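Local structure of DNA polymerase III subunit beta (4S3I) at residues A[36-41]-A[67-72]; A[325-330]-A[369-374]. The protein forms a ring-shaped sliding clamp that tethers DNA polymerases and other proteins to DNA and so confers processivity on replication. All coordinates share one frame; numbering follows the deposited sequence.

Interaction 1 of 2, residues A[36-41]-A[67-72]; sequences HLEVIK and EGVGTI
Residues 36-41 and 67-72 pair as antiparallel strands in the N-terminal domain of the beta sliding clamp, with 68-73 the outermost strand of its sheet within this chain. The axes of the two short segments approach to 4.5 Å at 157°. Leu37 and Gly70 form a hydrogen-bonded pair: Leu37 N reaches Gly70 O at 2.7 Å, and Gly70 N returns a bond to Leu37 O at 3.0 Å. The flanking pairs, His36 with Thr71 and Glu38 with Val69, are non-hydrogen-bonded. On the face carrying these four residues, Glu38 and Val69 lie side by side, and Val69 CG1 packs 3.6 Å from Glu38 CD. Gly70 O sits over one face of the His36 ring, offset toward its rim, and the ring also meets that of Phe117. On the reverse face Leu37 CD1 meets Ile72 CG2 at 4.0 Å, and both residues touch Leu98 of strand 97-102, which places this face against the domain's second sheet. Further along, Val39 N bonds Gly68 O at 2.9 Å, nearly straight at 175°. Beyond it a side chain takes over: Glu67 OE2 accepts Lys41 N at 2.7 Å in a short but bent bond, 134° at the hydrogen, the donor lying above the carboxylate plane.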
loop_
_atom_site.group_PDB
_atom_site.type_symbol
_atom_site.label_atom_id
_atom_site.label_comp_id
_atom_site.label_asym_id
_atom_site.label_seq_id
_atom_site.Cartn_x
_atom_site.Cartn_y
_atom_site.Cartn_z
ATOM N N HIS A 36 13.720 23.175 -12.207
ATOM C CA HIS A 36 14.554 24.034 -13.045
ATOM C C HIS A 36 15.389 23.133 -13.962
ATOM O O HIS A 36 15.957 22.114 -13.524
ATOM C CB HIS A 36 15.449 24.902 -12.161
ATOM C CG HIS A 36 16.328 25.854 -12.908
ATOM N ND1 HIS A 36 17.528 25.473 -13.477
ATOM C CD2 HIS A 36 16.212 27.186 -13.136
ATOM C CE1 HIS A 36 18.100 26.529 -14.037
ATOM N NE2 HIS A 36 17.323 27.578 -13.840
ATOM N N LEU A 37 15.455 23.494 -15.237
ATOM C CA LEU A 37 16.204 22.705 -16.211
ATOM C C LEU A 37 17.321 23.568 -16.779
ATOM O O LEU A 37 17.119 24.758 -17.042
ATOM C CB LEU A 37 15.302 22.249 -17.355
ATOM C CG LEU A 37 14.067 21.423 -17.039
ATOM C CD1 LEU A 37 13.271 21.145 -18.318
ATOM C CD2 LEU A 37 14.460 20.111 -16.359
ATOM N N GLU A 38 18.495 22.974 -16.976
ATOM C CA GLU A 38 19.602 23.696 -17.605
ATOM C C GLU A 38 20.429 22.771 -18.483
ATOM O O GLU A 38 20.908 21.733 -18.023
ATOM C CB GLU A 38 20.491 24.373 -16.554
ATOM C CG GLU A 38 21.753 24.997 -17.144
ATOM C CD GLU A 38 22.266 26.191 -16.345
ATOM O OE1 GLU A 38 22.132 26.190 -15.098
ATOM O OE2 GLU A 38 22.809 27.133 -16.972
ATOM N N VAL A 39 20.585 23.138 -19.753
ATOM C CA VAL A 39 21.414 22.341 -20.649
ATOM C C VAL A 39 22.768 23.020 -20.747
ATOM O O VAL A 39 22.857 24.177 -21.154
ATOM C CB VAL A 39 20.776 22.163 -22.042
ATOM C CG1 VAL A 39 21.680 21.323 -22.932
ATOM C CG2 VAL A 39 19.396 21.499 -21.919
ATOM N N ILE A 40 23.811 22.305 -20.333
ATOM C CA ILE A 40 25.182 22.798 -20.407
ATOM C C ILE A 40 26.063 21.729 -21.045
ATOM O O ILE A 40 26.279 20.668 -20.451
ATOM C CB ILE A 40 25.751 23.116 -19.011
ATOM C CG1 ILE A 40 24.950 24.238 -18.352
ATOM C CG2 ILE A 40 27.218 23.524 -19.114
ATOM C CD1 ILE A 40 25.394 24.584 -16.937
ATOM N N LYS A 41 26.567 22.011 -22.245
ATOM C CA LYS A 41 27.357 21.037 -22.998
ATOM C C LYS A 41 26.574 19.737 -23.178
ATOM O O LYS A 41 25.467 19.748 -23.719
ATOM C CB LYS A 41 28.723 20.815 -22.336
ATOM C CG LYS A 41 29.594 22.076 -22.343
ATOM C CD LYS A 41 30.720 22.011 -21.322
ATOM C CE LYS A 41 31.342 23.387 -21.116
ATOM N NZ LYS A 41 32.320 23.399 -19.988
ATOM N N GLU A 67 21.658 25.098 -26.144
ATOM C CA GLU A 67 21.820 25.208 -24.698
ATOM C C GLU A 67 20.971 26.348 -24.123
ATOM O O GLU A 67 20.749 27.364 -24.785
ATOM C CB GLU A 67 23.297 25.431 -24.356
ATOM C CG GLU A 67 24.206 24.282 -24.761
ATOM C CD GLU A 67 25.665 24.564 -24.452
ATOM O OE1 GLU A 67 26.010 25.748 -24.261
ATOM O OE2 GLU A 67 26.462 23.604 -24.401
ATOM N N GLY A 68 20.496 26.172 -22.892
ATOM C CA GLY A 68 19.692 27.191 -22.238
ATOM C C GLY A 68 18.985 26.668 -20.995
ATOM O O GLY A 68 19.201 25.523 -20.583
ATOM N N VAL A 69 18.128 27.506 -20.410
ATOM C CA VAL A 69 17.443 27.158 -19.166
ATOM C C VAL A 69 15.930 27.267 -19.317
ATOM O O VAL A 69 15.442 27.968 -20.204
ATOM C CB VAL A 69 17.886 28.092 -18.028
ATOM C CG1 VAL A 69 19.354 27.876 -17.697
ATOM C CG2 VAL A 69 17.646 29.553 -18.420
ATOM N N GLY A 70 15.197 26.587 -18.439
ATOM C CA GLY A 70 13.742 26.658 -18.399
ATOM C C GLY A 70 13.231 26.007 -17.117
ATOM O O GLY A 70 14.029 25.588 -16.281
ATOM N N THR A 71 11.910 25.935 -16.944
ATOM C CA THR A 71 11.318 25.256 -15.780
ATOM C C THR A 71 10.094 24.499 -16.235
ATOM O O THR A 71 9.523 24.824 -17.272
ATOM C CB THR A 71 10.835 26.234 -14.692
ATOM O OG1 THR A 71 9.537 26.734 -15.049
ATOM C CG2 THR A 71 11.813 27.394 -14.505
ATOM N N ILE A 72 9.663 23.520 -15.444
ATOM C CA ILE A 72 8.498 22.729 -15.791
ATOM C C ILE A 72 7.920 22.111 -14.522
ATOM O O ILE A 72 8.662 21.788 -13.586
ATOM C CB ILE A 72 8.870 21.627 -16.830
ATOM C CG1 ILE A 72 7.633 20.904 -17.354
ATOM C CG2 ILE A 72 9.920 20.653 -16.273
ATOM C CD1 ILE A 72 7.953 19.674 -18.198
#

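Interaction 2 of 2, residues A[325-330]-A[369-374]; sequences KFFLEA and TLMMPI
Helix 324-332 packs on strand 368-371 in a buried, mainly apolar helix-on-sheet contact of the clamp, where the strand belongs to an eight-stranded antiparallel sheet shared between the central and C-terminal domains. The short segments run nearly antiparallel, at 167°, and their axes come no closer than 9.5 Å, a spacing bridged by side chains. Met371 does most of the bridging. Its chain bends at the last torsion (chi3 59°), which sets the terminal methyl Met371 CE against the helix backbone, 3.6 Å from Phe326 CB and 3.7 Å from Phe327 N. Met371 CE also approaches the Phe327 ring obliquely, 4.2 Å from Phe327 CD2, while Met371 SD lies 3.8 Å from Phe326 CB. The two phenylalanines meet the thioether differently: Phe326 offers its CB, and its ring leads away towards Lys178 and Arg179, whereas Phe327 reaches on to helix 263-273. One helical turn after Phe326, Ala330 points its methyl at the strand, and Ala330 CB comes within 3.7 Å of Thr369 CB. Polar atoms join at this end too. Thr369 OG1 is hydrogen-bonded to Ser181 OG and to a water at 2.6 Å, and that same water donates to Ala330 O at 2.9 Å.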
loop_
_atom_site.group_PDB
_atom_site.type_symbol
_atom_site.label_atom_id
_atom_site.label_comp_id
_atom_site.label_asym_id
_atom_site.label_seq_id
_atom_site.Cartn_x
_atom_site.Cartn_y
_atom_site.Cartn_z
ATOM N N LYS A 325 6.958 -1.895 21.386
ATOM C CA LYS A 325 7.437 -1.250 20.163
ATOM C C LYS A 325 8.876 -0.760 20.293
ATOM O O LYS A 325 9.679 -0.943 19.381
ATOM C CB LYS A 325 6.516 -0.084 19.783
ATOM C CG LYS A 325 7.064 0.816 18.672
ATOM C CD LYS A 325 6.279 2.137 18.640
ATOM C CE LYS A 325 6.697 3.028 17.483
ATOM N NZ LYS A 325 6.055 4.373 17.588
ATOM N N PHE A 326 9.225 -0.142 21.415
ATOM C CA PHE A 326 10.605 0.359 21.549
ATOM C C PHE A 326 11.583 -0.809 21.554
ATOM O O PHE A 326 12.630 -0.775 20.896
ATOM C CB PHE A 326 10.805 1.178 22.826
ATOM C CG PHE A 326 9.985 2.443 22.890
ATOM C CD1 PHE A 326 9.247 2.879 21.795
ATOM C CD2 PHE A 326 9.957 3.192 24.055
ATOM C CE1 PHE A 326 8.489 4.042 21.867
ATOM C CE2 PHE A 326 9.206 4.357 24.134
ATOM C CZ PHE A 326 8.472 4.782 23.041
ATOM N N PHE A 327 11.240 -1.848 22.302
ATOM C CA PHE A 327 12.123 -2.997 22.415
ATOM C C PHE A 327 12.314 -3.606 21.035
ATOM O O PHE A 327 13.430 -3.937 20.631
ATOM C CB PHE A 327 11.513 -4.027 23.376
ATOM C CG PHE A 327 12.532 -4.893 24.074
ATOM C CD1 PHE A 327 13.184 -5.913 23.390
ATOM C CD2 PHE A 327 12.833 -4.684 25.422
ATOM C CE1 PHE A 327 14.131 -6.743 24.040
ATOM C CE2 PHE A 327 13.776 -5.490 26.083
ATOM C CZ PHE A 327 14.428 -6.528 25.383
ATOM N N LEU A 328 11.217 -3.757 20.299
ATOM C CA LEU A 328 11.307 -4.340 18.963
ATOM C C LEU A 328 12.169 -3.475 18.057
ATOM O O LEU A 328 13.017 -3.983 17.316
ATOM C CB LEU A 328 9.919 -4.517 18.338
ATOM C CG LEU A 328 9.116 -5.699 18.837
ATOM C CD1 LEU A 328 7.707 -5.695 18.232
ATOM C CD2 LEU A 328 9.846 -6.998 18.506
ATOM N N GLU A 329 11.957 -2.164 18.109
ATOM C CA GLU A 329 12.742 -1.293 17.250
ATOM C C GLU A 329 14.224 -1.353 17.610
ATOM O O GLU A 329 15.075 -1.332 16.733
ATOM C CB GLU A 329 12.184 0.142 17.249
ATOM C CG GLU A 329 10.786 0.198 16.614
ATOM C CD GLU A 329 10.271 1.620 16.377
ATOM O OE1 GLU A 329 9.468 1.796 15.442
ATOM O OE2 GLU A 329 10.647 2.546 17.125
ATOM N N ALA A 330 14.531 -1.463 18.898
ATOM C CA ALA A 330 15.940 -1.583 19.303
ATOM C C ALA A 330 16.562 -2.860 18.736
ATOM O O ALA A 330 17.725 -2.870 18.324
ATOM C CB ALA A 330 16.075 -1.529 20.814
ATOM N N THR A 369 20.760 1.054 21.936
ATOM C CA THR A 369 19.603 1.832 22.347
ATOM C C THR A 369 19.417 1.802 23.862
ATOM O O THR A 369 19.403 0.728 24.487
ATOM C CB THR A 369 18.309 1.346 21.667
ATOM O OG1 THR A 369 18.459 1.366 20.238
ATOM C CG2 THR A 369 17.139 2.244 22.069
ATOM N N LEU A 370 19.277 2.984 24.446
ATOM C CA LEU A 370 19.004 3.117 25.870
ATOM C C LEU A 370 17.524 3.456 26.042
ATOM O O LEU A 370 17.021 4.371 25.391
ATOM C CB LEU A 370 19.880 4.217 26.475
ATOM C CG LEU A 370 19.639 4.463 27.965
ATOM C CD1 LEU A 370 20.304 3.376 28.806
ATOM C CD2 LEU A 370 20.106 5.851 28.395
ATOM N N MET A 371 16.831 2.720 26.911
ATOM C CA MET A 371 15.378 2.855 27.065
ATOM C C MET A 371 14.955 2.984 28.519
ATOM O O MET A 371 15.541 2.348 29.391
ATOM C CB MET A 371 14.674 1.625 26.487
ATOM C CG MET A 371 14.415 1.675 25.010
ATOM S SD MET A 371 14.115 0.014 24.395
ATOM C CE MET A 371 12.703 -0.470 25.388
ATOM N N MET A 372 13.921 3.787 28.766
ATOM C CA MET A 372 13.290 3.851 30.078
ATOM C C MET A 372 12.331 2.663 30.209
ATOM O O MET A 372 11.547 2.399 29.293
ATOM C CB MET A 372 12.480 5.143 30.228
ATOM C CG MET A 372 13.297 6.416 30.079
ATOM S SD MET A 372 12.275 7.880 29.757
ATOM C CE MET A 372 11.233 7.923 31.212
ATOM N N PRO A 373 12.385 1.942 31.349
ATOM C CA PRO A 373 11.462 0.817 31.557
ATOM C C PRO A 373 10.086 1.293 32.007
ATOM O O PRO A 373 9.922 2.471 32.343
ATOM C CB PRO A 373 12.124 0.044 32.694
ATOM C CG PRO A 373 12.798 1.127 33.509
ATOM C CD PRO A 373 13.344 2.079 32.463
ATOM N N ILE A 374 9.113 0.380 32.002
ATOM C CA ILE A 374 7.782 0.634 32.552
ATOM C C ILE A 374 7.770 0.117 33.993
ATOM O O ILE A 374 8.333 -0.944 34.267
ATOM C CB ILE A 374 6.700 -0.141 31.769
ATOM C CG1 ILE A 374 6.932 -0.032 30.257
ATOM C CG2 ILE A 374 5.306 0.322 32.165
ATOM C CD1 ILE A 374 6.696 1.375 29.692
HETATM O O HOH W 1 19.553 -0.934 19.555
#

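How the interactions relate
From the N terminus, the chain enters interaction 1 at residues 36-41, passes through 25 residues that are largely strand, and returns at 67-72 to close a loop within the N-terminal domain. It then runs through the central domain and into the C-terminal domain before helix residues 325-330 open interaction 2, closed, after 38 intervening residues, by 369-374. The two loops are in series, neither enclosing nor crossing the other. The centres of interactions 1 and 2 are about 50 Å apart, on opposite sides of the chain's centre. The nearest atoms of interactions 1 and 2 are about 35 Å apart. Interaction 1 joins two strands of one sheet by backbone bonds; interaction 2 seats a helix on another sheet, which also includes strand 179-185.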